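Side-chain contacts in mandelate racemase/muconate lactonizing enzyme (Polaromonas sp., PDB 2OG9), which probably catalyses the racemisation of mandelate or a related acid, as a member of the enolase superfamily: residues A[92-95]-A[96-99]; A[126-129]-A[130-134]; A[135-138]-A[139-142]. One frame throughout, in Å; residues are numbered along the deposited sequence.

Contact 1. Residues A[92-95]-A[96-99]; sequences PSDI and AKLW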
loop_
_atom_site.group_PDB
_atom_site.type_symbol
_atom_site.label_atom_id
_atom_site.label_comp_id
_atom_site.label_asym_id
_atom_site.label_seq_id
_atom_site.Cartn_x
_atom_site.Cartn_y
_atom_site.Cartn_z
ATOM N N PRO A 92 38.016 -20.648 -13.490
ATOM C CA PRO A 92 37.014 -20.190 -14.458
ATOM C C PRO A 92 35.580 -20.656 -14.217
ATOM O O PRO A 92 34.638 -20.048 -14.731
ATOM C CB PRO A 92 37.569 -20.695 -15.791
ATOM C CG PRO A 92 38.241 -21.981 -15.390
ATOM C CD PRO A 92 38.983 -21.557 -14.135
ATOM N N SER A 93 35.404 -21.721 -13.437
ATOM C CA SER A 93 34.063 -22.238 -13.170
ATOM C C SER A 93 33.248 -21.377 -12.202
ATOM O O SER A 93 32.022 -21.452 -12.191
ATOM C CB SER A 93 34.144 -23.673 -12.631
ATOM O OG SER A 93 34.504 -24.591 -13.657
ATOM N N ASP A 94 33.918 -20.566 -11.393
ATOM C CA ASP A 94 33.229 -19.708 -10.429
ATOM C C ASP A 94 32.889 -18.387 -11.114
ATOM O O ASP A 94 33.373 -17.314 -10.736
ATOM C CB ASP A 94 34.126 -19.480 -9.208
ATOM C CG ASP A 94 34.415 -20.763 -8.459
ATOM O OD1 ASP A 94 33.574 -21.685 -8.514
ATOM O OD2 ASP A 94 35.471 -20.854 -7.795
ATOM N N ILE A 95 32.032 -18.489 -12.126
ATOM C CA ILE A 95 31.641 -17.354 -12.944
ATOM C C ILE A 95 31.059 -16.150 -12.219
ATOM O O ILE A 95 31.541 -15.029 -12.402
ATOM C CB ILE A 95 30.670 -17.810 -14.058
ATOM C CG1 ILE A 95 31.307 -18.970 -14.836
ATOM C CG2 ILE A 95 30.353 -16.647 -14.993
ATOM C CD1 ILE A 95 30.519 -19.408 -16.068
ATOM N N ALA A 96 30.033 -16.368 -11.405
ATOM C CA ALA A 96 29.415 -15.261 -10.670
ATOM C C ALA A 96 30.427 -14.623 -9.719
ATOM O O ALA A 96 30.497 -13.399 -9.602
ATOM C CB ALA A 96 28.198 -15.756 -9.895
ATOM N N LYS A 97 31.206 -15.464 -9.042
ATOM C CA LYS A 97 32.231 -15.002 -8.109
ATOM C C LYS A 97 33.212 -14.048 -8.797
ATOM O O LYS A 97 33.555 -12.998 -8.248
ATOM C CB LYS A 97 32.995 -16.204 -7.537
ATOM C CG LYS A 97 34.001 -15.836 -6.448
ATOM C CD LYS A 97 34.824 -17.042 -5.988
ATOM C CE LYS A 97 35.848 -17.448 -7.036
ATOM N NZ LYS A 97 36.709 -18.588 -6.589
ATOM N N LEU A 98 33.660 -14.422 -9.995
ATOM C CA LEU A 98 34.594 -13.607 -10.766
ATOM C C LEU A 98 33.936 -12.341 -11.297
ATOM O O LEU A 98 34.599 -11.319 -11.463
ATOM C CB LEU A 98 35.181 -14.419 -11.926
ATOM C CG LEU A 98 36.149 -15.527 -11.494
ATOM C CD1 LEU A 98 36.636 -16.311 -12.707
ATOM C CD2 LEU A 98 37.327 -14.905 -10.759
ATOM N N TRP A 99 32.640 -12.410 -11.590
ATOM C CA TRP A 99 31.920 -11.224 -12.061
ATOM C C TRP A 99 32.029 -10.199 -10.916
ATOM O O TRP A 99 32.361 -9.027 -11.135
ATOM C CB TRP A 99 30.443 -11.550 -12.317
ATOM C CG TRP A 99 29.712 -10.488 -13.114
ATOM C CD1 TRP A 99 29.537 -10.454 -14.469
ATOM C CD2 TRP A 99 29.090 -9.298 -12.602
ATOM N NE1 TRP A 99 28.846 -9.319 -14.831
ATOM C CE2 TRP A 99 28.562 -8.592 -13.706
ATOM C CE3 TRP A 99 28.933 -8.759 -11.316
ATOM C CZ2 TRP A 99 27.883 -7.376 -13.565
ATOM C CZ3 TRP A 99 28.259 -7.551 -11.176
ATOM C CH2 TRP A 99 27.744 -6.872 -12.297
#
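Asp94 and Lys97 form a salt bridge across the first turn of helix 95-104, with Lys97 NZ 2.8 Å from Asp94 OD2. The ammonium meets the anti side of this oxygen and stands 26° out of the carboxylate plane. The two side chains run side by side and point the same way. Lys97 starts with CG anti to the backbone N (chi1 -174°) and bends at chi3 (73°). The bend lays Lys97 CE against Asp94 CB, 3.4 Å away, and turns NZ onto the carboxylate. OD2 also takes a salt bridge from Lys140 of the second subunit, while OD1 is hydrogen-bonded to Ser144 OG of that subunit. Both carboxylate oxygens of the buried aspartate therefore have partners, and the two lysines probably favour its ionised form. With an alanine at Lys97, Asp94 would probably have to rely on Lys140 of the second subunit for its counter-charge, and a gap would be likely to open beside Asp94 CB, where Lys97 CE now packs.

Asp94 holds the N-cap position, but its side chain makes no capping bond. It is also the centre of an inverse gamma turn, in which Ile95 N gives a weak bond to Ser93 O. The helix proper is opened by the backbone: Leu98 N bonds to Asp94 O at 3.0 Å, and Trp99 N to Ile95 O at 3.0 Å. Leu98 CG lies 3.4 Å from Asp94 O. Further out, Leu98 CD1 approaches Pro92 CA.

Pro92 and Leu98 both rest on Ile15 of strand 15-26. Ile95 and Trp99 pack on helix 114-133 and on helix 295-307, and Trp99 NE1 bonds to Gly293 O.

Contact 2. Residues A[126-129]-A[130-134]; sequences LWDL and KAKRA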
loop_
_atom_site.group_PDB
_atom_site.type_symbol
_atom_site.label_atom_id
_atom_site.label_comp_id
_atom_site.label_asym_id
_atom_site.label_seq_id
_atom_site.Cartn_x
_atom_site.Cartn_y
_atom_site.Cartn_z
ATOM N N LEU A 126 33.530 -16.950 -20.178
ATOM C CA LEU A 126 33.569 -17.974 -19.132
ATOM C C LEU A 126 32.420 -18.967 -19.305
ATOM O O LEU A 126 32.594 -20.176 -19.105
ATOM C CB LEU A 126 33.500 -17.334 -17.739
ATOM C CG LEU A 126 34.761 -16.590 -17.281
ATOM C CD1 LEU A 126 34.517 -15.891 -15.950
ATOM C CD2 LEU A 126 35.903 -17.589 -17.151
ATOM N N TRP A 127 31.244 -18.465 -19.668
ATOM C CA TRP A 127 30.095 -19.343 -19.884
ATOM C C TRP A 127 30.335 -20.230 -21.102
ATOM O O TRP A 127 29.991 -21.404 -21.094
ATOM C CB TRP A 127 28.817 -18.526 -20.088
ATOM C CG TRP A 127 28.164 -18.162 -18.805
ATOM C CD1 TRP A 127 28.245 -16.966 -18.137
ATOM C CD2 TRP A 127 27.370 -19.025 -17.991
ATOM N NE1 TRP A 127 27.543 -17.039 -16.954
ATOM C CE2 TRP A 127 26.999 -18.292 -16.838
ATOM C CE3 TRP A 127 26.937 -20.353 -18.121
ATOM C CZ2 TRP A 127 26.213 -18.842 -15.819
ATOM C CZ3 TRP A 127 26.153 -20.903 -17.108
ATOM C CH2 TRP A 127 25.798 -20.143 -15.968
ATOM N N ASP A 128 30.914 -19.649 -22.146
ATOM C CA ASP A 128 31.234 -20.374 -23.378
ATOM C C ASP A 128 32.187 -21.515 -23.029
ATOM O O ASP A 128 32.003 -22.658 -23.452
ATOM C CB ASP A 128 31.893 -19.411 -24.376
ATOM C CG ASP A 128 32.325 -20.095 -25.671
ATOM O OD1 ASP A 128 31.513 -20.832 -26.262
ATOM O OD2 ASP A 128 33.478 -19.879 -26.105
ATOM N N LEU A 129 33.190 -21.195 -22.221
ATOM C CA LEU A 129 34.183 -22.168 -21.794
ATOM C C LEU A 129 33.562 -23.281 -20.950
ATOM O O LEU A 129 33.869 -24.454 -21.147
ATOM C CB LEU A 129 35.299 -21.450 -21.018
ATOM C CG LEU A 129 36.531 -22.221 -20.527
ATOM C CD1 LEU A 129 37.655 -21.232 -20.220
ATOM C CD2 LEU A 129 36.190 -23.041 -19.295
ATOM N N LYS A 130 32.680 -22.930 -20.018
ATOM C CA LYS A 130 32.058 -23.955 -19.183
ATOM C C LYS A 130 31.182 -24.879 -20.019
ATOM O O LYS A 130 31.177 -26.090 -19.811
ATOM C CB LYS A 130 31.214 -23.330 -18.062
ATOM C CG LYS A 130 30.519 -24.369 -17.181
ATOM C CD LYS A 130 29.820 -23.741 -15.974
ATOM C CE LYS A 130 30.832 -23.192 -14.967
ATOM N NZ LYS A 130 30.165 -22.788 -13.691
ATOM N N ALA A 131 30.437 -24.311 -20.960
ATOM C CA ALA A 131 29.572 -25.117 -21.823
ATOM C C ALA A 131 30.423 -26.111 -22.623
ATOM O O ALA A 131 30.124 -27.308 -22.671
ATOM C CB ALA A 131 28.793 -24.211 -22.770
ATOM N N LYS A 132 31.482 -25.603 -23.244
ATOM C CA LYS A 132 32.395 -26.436 -24.032
ATOM C C LYS A 132 32.991 -27.553 -23.178
ATOM O O LYS A 132 33.197 -28.676 -23.652
ATOM C CB LYS A 132 33.519 -25.577 -24.627
ATOM C CG LYS A 132 33.068 -24.658 -25.767
ATOM C CD LYS A 132 34.162 -23.671 -26.191
ATOM C CE LYS A 132 33.705 -22.825 -27.377
ATOM N NZ LYS A 132 34.699 -21.780 -27.776
ATOM N N ARG A 133 33.262 -27.241 -21.916
ATOM C CA ARG A 133 33.828 -28.209 -20.992
ATOM C C ARG A 133 32.897 -29.410 -20.870
ATOM O O ARG A 133 33.350 -30.545 -20.720
ATOM C CB ARG A 133 34.047 -27.558 -19.615
ATOM C CG ARG A 133 34.733 -28.451 -18.594
ATOM C CD ARG A 133 34.625 -27.878 -17.183
ATOM N NE ARG A 133 35.397 -26.649 -17.003
ATOM C CZ ARG A 133 36.720 -26.605 -16.895
ATOM N NH1 ARG A 133 37.427 -27.726 -16.946
ATOM N NH2 ARG A 133 37.339 -25.443 -16.730
ATOM N N ALA A 134 31.592 -29.165 -20.944
ATOM C CA ALA A 134 30.610 -30.244 -20.841
ATOM C C ALA A 134 30.210 -30.804 -22.207
ATOM O O ALA A 134 29.384 -31.714 -22.288
ATOM C CB ALA A 134 29.368 -29.748 -20.104
HETATM O O HOH W 1 32.019 -20.281 -29.089
#
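Lys130 N bonds to Leu126 O at 2.9 Å, the first of four successive i to i+4 backbone bonds. The Lys130 chain leaves with CG anti to its N and bends at chi3 (-69°). Its ammonium goes to Ser93 O and to the carbonyl oxygens of Lys140 and Leu141 of the second subunit. Lys130 NZ lies over the six-membered ring of Trp127, but at 5.8 Å from the centroid this is at most a weak cation-pi attraction.

Ala131 N follows with a bond to Trp127 O, and Ala131 CB sits 3.5 Å from the same oxygen. This is the C-terminal part of helix 114-133, a long helix of the N-terminal domain of this enolase-superfamily protein.

Lys132 is held twice by Asp128. Its N bonds to the aspartate O, and Lys132 NZ makes a salt bridge to Asp128 OD2 at 2.8 Å. The extended lysine chain slants across the carboxylate, with Lys132 CE 3.2 Å from both Asp128 OD1 and OD2. NZ reaches the syn side of OD2, 22° out of the carboxylate plane. A water donates to OD1 and accepts a weak bond from NZ. The carboxylate also takes Leu63 N on OD2 and Leu363 N on OD1, so this buried group is well supplied with donors.

Arg133 N bonds to Leu129 O at 3.0 Å. The two side chains lie alongside each other, pointing the same way, and Leu129 CD2 comes obliquely to the guanidinium, 3.7 Å from Arg133 NH2. That nitrogen forms a salt bridge with Asp13.

Contact 3. Residues A[135-138]-A[139-142]; sequences GLSL and AKLL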
loop_
_atom_site.group_PDB
_atom_site.type_symbol
_atom_site.label_atom_id
_atom_site.label_comp_id
_atom_site.label_asym_id
_atom_site.label_seq_id
_atom_site.Cartn_x
_atom_site.Cartn_y
_atom_site.Cartn_z
ATOM N N GLY A 135 30.794 -30.260 -23.271
ATOM C CA GLY A 135 30.461 -30.715 -24.614
ATOM C C GLY A 135 29.023 -30.376 -24.961
ATOM O O GLY A 135 28.369 -31.075 -25.743
ATOM N N LEU A 136 28.527 -29.285 -24.390
ATOM C CA LEU A 136 27.149 -28.868 -24.621
ATOM C C LEU A 136 27.047 -27.457 -25.174
ATOM O O LEU A 136 27.909 -26.615 -24.923
ATOM C CB LEU A 136 26.359 -28.907 -23.309
ATOM C CG LEU A 136 26.216 -30.202 -22.513
ATOM C CD1 LEU A 136 25.522 -29.891 -21.177
ATOM C CD2 LEU A 136 25.424 -31.216 -23.315
ATOM N N SER A 137 25.991 -27.203 -25.941
ATOM C CA SER A 137 25.769 -25.863 -26.456
ATOM C C SER A 137 25.439 -25.055 -25.197
ATOM O O SER A 137 25.153 -25.635 -24.150
ATOM C CB SER A 137 24.569 -25.848 -27.405
ATOM O OG SER A 137 23.396 -26.284 -26.738
ATOM N N LEU A 138 25.494 -23.734 -25.281
ATOM C CA LEU A 138 25.174 -22.919 -24.117
ATOM C C LEU A 138 23.732 -23.196 -23.709
ATOM O O LEU A 138 23.423 -23.294 -22.524
ATOM C CB LEU A 138 25.345 -21.430 -24.432
ATOM C CG LEU A 138 24.944 -20.462 -23.306
ATOM C CD1 LEU A 138 25.752 -20.770 -22.046
ATOM C CD2 LEU A 138 25.178 -19.034 -23.753
ATOM N N ALA A 139 22.851 -23.343 -24.695
ATOM C CA ALA A 139 21.444 -23.608 -24.407
ATOM C C ALA A 139 21.246 -24.890 -23.603
ATOM O O ALA A 139 20.431 -24.933 -22.685
ATOM C CB ALA A 139 20.641 -23.680 -25.709
ATOM N N LYS A 140 21.989 -25.940 -23.951
ATOM C CA LYS A 140 21.859 -27.205 -23.247
ATOM C C LYS A 140 22.529 -27.164 -21.877
ATOM O O LYS A 140 22.102 -27.863 -20.959
ATOM C CB LYS A 140 22.431 -28.349 -24.095
ATOM C CG LYS A 140 21.584 -28.669 -25.336
ATOM C CD LYS A 140 20.214 -29.250 -24.957
ATOM C CE LYS A 140 19.335 -29.462 -26.197
ATOM N NZ LYS A 140 18.061 -30.195 -25.895
ATOM N N LEU A 141 23.573 -26.355 -21.728
ATOM C CA LEU A 141 24.234 -26.256 -20.431
ATOM C C LEU A 141 23.245 -25.632 -19.449
ATOM O O LEU A 141 23.083 -26.093 -18.320
ATOM C CB LEU A 141 25.486 -25.382 -20.517
ATOM C CG LEU A 141 26.151 -25.052 -19.175
ATOM C CD1 LEU A 141 26.713 -26.315 -18.545
ATOM C CD2 LEU A 141 27.261 -24.030 -19.399
ATOM N N LEU A 142 22.572 -24.584 -19.896
ATOM C CA LEU A 142 21.590 -23.898 -19.062
ATOM C C LEU A 142 20.336 -24.744 -18.915
ATOM O O LEU A 142 19.661 -24.690 -17.887
ATOM C CB LEU A 142 21.210 -22.562 -19.696
ATOM C CG LEU A 142 22.302 -21.504 -19.840
ATOM C CD1 LEU A 142 21.726 -20.302 -20.572
ATOM C CD2 LEU A 142 22.816 -21.108 -18.460
#
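Ser137 caps the N terminus of helix 138-142 through Lys140 N, in a local contact at the turn that joins this short helix to helix 114-133. The motif is a serine N-cap. Just before it, Gly135 leaves the preceding helix with positive phi in a Schellman motif. Ser137 OG accepts from Lys140 N at 3.1 Å. Its chi1 of 59° places the hydroxyl between the backbone N and the carbonyl carbon, facing the first turn. The Lys140 chain passes close by, with Lys140 CG 3.3 Å from Ser137 OG. Its NZ goes on to a salt bridge with Asp91 of the second subunit.

Two backbone bonds continue the turn: Leu141 N to Ser137 O, and Leu142 N to Leu138 O at 3.0 Å. Leu136 packs on the same turn. Leu136 CB meets Lys140 CB at 4.0 Å, and its CD1 touches Leu141 CA. Leu138 and Leu142 slant across each other and face helices 318-326 and 295-307. Leu142 CG sits 3.4 Å from Leu138 O and 4.2 Å from Leu138 CD1.

How the contacts relate
The three contacts follow in series along the chain, and none encloses or crosses another. Contact 1 starts helix 95-104. Contact 2 lies near the end of the next helix, 114-133, and contact 3 forms the turn into helix 138-142. Contacts 1 and 2 meet where these two helices pack, and Pro92 O touches Leu126 CD2 there. Contacts 2 and 3 are closer, with centres about 8 Å apart. Ala131 O probably accepts from Leu136 N, and Leu142 CD2 packs on Trp127 CZ3. Contacts 1 and 3 do not touch within the chain, but both meet the second subunit. Together they tie the N-terminal domain helices to each other and to helices 295-307 and 318-326.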